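Local coordinates for probable glutathione S-transferase (Pseudomonas aeruginosa, PDB 6JWK) that isomerises maleylpyruvate as a zeta-class member of the glutathione S-transferase superfamily, at the interface of chains A and B. Residues are numbered along the deposited sequence; one frame, centred on the assembly and turned at random. Chains: chain A/B, Probable glutathione S-transferase.

The interface of chains A and B. Residues chain A 65, 67, 98, 101-102, 106; chain B 65, 67, 98, 101-102, 106.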
loop_
_atom_site.group_PDB
_atom_site.type_symbol
_atom_site.label_atom_id
_atom_site.label_comp_id
_atom_site.label_asym_id
_atom_site.label_seq_id
_atom_site.Cartn_x
_atom_site.Cartn_y
_atom_site.Cartn_z
ATOM N N GLN A 65 0.196 9.407 -4.045
ATOM C CA GLN A 65 -0.011 7.955 -3.791
ATOM C C GLN A 65 -1.156 7.462 -4.701
ATOM O O GLN A 65 -2.335 7.849 -4.534
ATOM C CB GLN A 65 -0.282 7.717 -2.317
ATOM C CG GLN A 65 0.903 8.007 -1.419
ATOM C CD GLN A 65 2.002 6.994 -1.576
ATOM O OE1 GLN A 65 1.762 5.825 -1.938
ATOM N NE2 GLN A 65 3.205 7.473 -1.326
ATOM N N LEU A 67 -2.976 4.828 -5.024
ATOM C CA LEU A 67 -4.241 4.229 -4.530
ATOM C C LEU A 67 -5.106 5.293 -3.835
ATOM O O LEU A 67 -6.320 5.186 -3.908
ATOM C CB LEU A 67 -4.068 3.025 -3.595
ATOM C CG LEU A 67 -3.220 1.836 -4.032
ATOM C CD1 LEU A 67 -3.680 0.617 -3.274
ATOM C CD2 LEU A 67 -3.219 1.554 -5.475
ATOM N N LEU A 98 -3.804 -3.950 -2.764
ATOM C CA LEU A 98 -2.691 -3.699 -1.787
ATOM C C LEU A 98 -1.635 -4.782 -1.855
ATOM O O LEU A 98 -0.455 -4.487 -1.610
ATOM C CB LEU A 98 -3.271 -3.577 -0.380
ATOM C CG LEU A 98 -4.105 -2.331 -0.160
ATOM C CD1 LEU A 98 -5.016 -2.524 1.046
ATOM C CD2 LEU A 98 -3.215 -1.105 0.052
ATOM N N ALA A 101 0.297 -3.205 -4.540
ATOM C CA ALA A 101 0.862 -1.857 -4.250
ATOM C C ALA A 101 1.843 -1.881 -3.065
ATOM O O ALA A 101 2.654 -0.944 -2.957
ATOM C CB ALA A 101 -0.271 -0.905 -4.005
ATOM N N CYS A 102 1.713 -2.843 -2.150
ATOM C CA CYS A 102 2.518 -2.931 -0.912
ATOM C C CYS A 102 3.497 -4.100 -0.972
ATOM O O CYS A 102 4.583 -3.951 -0.391
ATOM C CB CYS A 102 1.649 -3.132 0.327
ATOM S SG CYS A 102 0.485 -1.783 0.559
ATOM N N PRO A 106 6.803 -2.121 -4.590
ATOM C CA PRO A 106 7.793 -1.338 -3.836
ATOM C C PRO A 106 9.192 -1.942 -3.857
ATOM O O PRO A 106 10.110 -1.194 -3.919
ATOM C CB PRO A 106 7.253 -1.374 -2.406
ATOM C CG PRO A 106 5.774 -1.436 -2.609
ATOM C CD PRO A 106 5.623 -2.410 -3.767
ATOM N N GLN B 65 -4.197 -8.243 4.319
ATOM C CA GLN B 65 -3.849 -6.846 3.973
ATOM C C GLN B 65 -4.376 -5.959 5.092
ATOM O O GLN B 65 -5.575 -5.664 5.165
ATOM C CB GLN B 65 -4.253 -6.432 2.569
ATOM C CG GLN B 65 -3.485 -7.171 1.467
ATOM C CD GLN B 65 -2.000 -6.890 1.484
ATOM O OE1 GLN B 65 -1.543 -5.804 1.879
ATOM N NE2 GLN B 65 -1.225 -7.886 1.072
ATOM N N LEU B 67 -4.277 -2.739 5.611
ATOM C CA LEU B 67 -5.127 -1.566 5.249
ATOM C C LEU B 67 -6.508 -1.991 4.714
ATOM O O LEU B 67 -7.467 -1.256 4.956
ATOM C CB LEU B 67 -4.464 -0.655 4.219
ATOM C CG LEU B 67 -3.083 -0.121 4.561
ATOM C CD1 LEU B 67 -2.864 1.207 3.844
ATOM C CD2 LEU B 67 -2.831 0.009 6.024
ATOM N N LEU B 98 -0.427 5.348 3.046
ATOM C CA LEU B 98 0.114 4.588 1.891
ATOM C C LEU B 98 1.572 4.946 1.724
ATOM O O LEU B 98 2.328 4.044 1.358
ATOM C CB LEU B 98 -0.681 4.877 0.615
ATOM C CG LEU B 98 -2.068 4.263 0.668
ATOM C CD1 LEU B 98 -2.960 4.960 -0.344
ATOM C CD2 LEU B 98 -2.005 2.754 0.415
ATOM N N ALA B 101 2.907 2.467 4.185
ATOM C CA ALA B 101 2.551 1.062 3.883
ATOM C C ALA B 101 3.131 0.613 2.531
ATOM O O ALA B 101 3.249 -0.580 2.334
ATOM C CB ALA B 101 1.048 0.881 3.983
ATOM N N CYS B 102 3.397 1.528 1.612
ATOM C CA CYS B 102 3.902 1.251 0.236
ATOM C C CYS B 102 5.377 1.647 0.081
ATOM O O CYS B 102 6.078 0.919 -0.600
ATOM C CB CYS B 102 3.123 2.000 -0.839
ATOM S SG CYS B 102 1.392 1.518 -0.867
ATOM N N PRO B 106 7.486 -1.953 3.284
ATOM C CA PRO B 106 7.781 -3.134 2.457
ATOM C C PRO B 106 9.282 -3.388 2.201
ATOM O O PRO B 106 9.660 -4.541 2.027
ATOM C CB PRO B 106 7.094 -2.839 1.134
ATOM C CG PRO B 106 5.967 -1.897 1.520
ATOM C CD PRO B 106 6.604 -1.005 2.597
#
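A:Leu98 CG and A:Cys102 SG both lie anti to the carbonyl carbon, beside the backbone N (chi1 -69° and -60°). One helix turn apart on helix 87-103, the two side chains therefore point the same way, into chain B. Their twins B:Leu98 and B:Cys102 do the same in return, around a two-fold axis.

The two sulfurs meet near the axis, each CB-SG bond pointing well off the line between them. A:Cys102 SG lies 3.7 Å from B:Cys102 SG, a packing contact and much too long for a disulfide. Each sulfur also makes a weak hydrogen bond to a backbone carbonyl of the partner helix, with A:Cys102 SG 3.5 Å from B:Ala101 O. Each thus touches both the partner's sulfur and its main chain.

On one side of the sulfurs, the leucines cross at about a right angle and touch through one methyl each, A:Leu98 CD2 to B:Leu98 CD2 at 4.1 Å. The other methyl, A:Leu98 CD1, rests on B:Leu67 CB at 3.7 Å, at the start of helix 66-76. These side chains also cross at about a right angle. B:Gln65, bent at chi2 (-63°), runs past A:Leu98 in the opposite direction. Its amide oxygen B:Gln65 OE1 comes to 3.6 Å from A:Leu98 CB, a van der Waals contact. A:Leu98 thus leans on B:Gln65 with its CB and on B:Leu67 with its CD1.

On the opposite side of the sulfurs, the proline rings approach through their CB atoms, A:Pro106 CB to B:Pro106 CB at 3.8 Å.

This mainly apolar patch joins helix 87-103 of each subunit to its twin and to the partner's N-terminal region. It probably helps hold together the dimer typical of glutathione transferases.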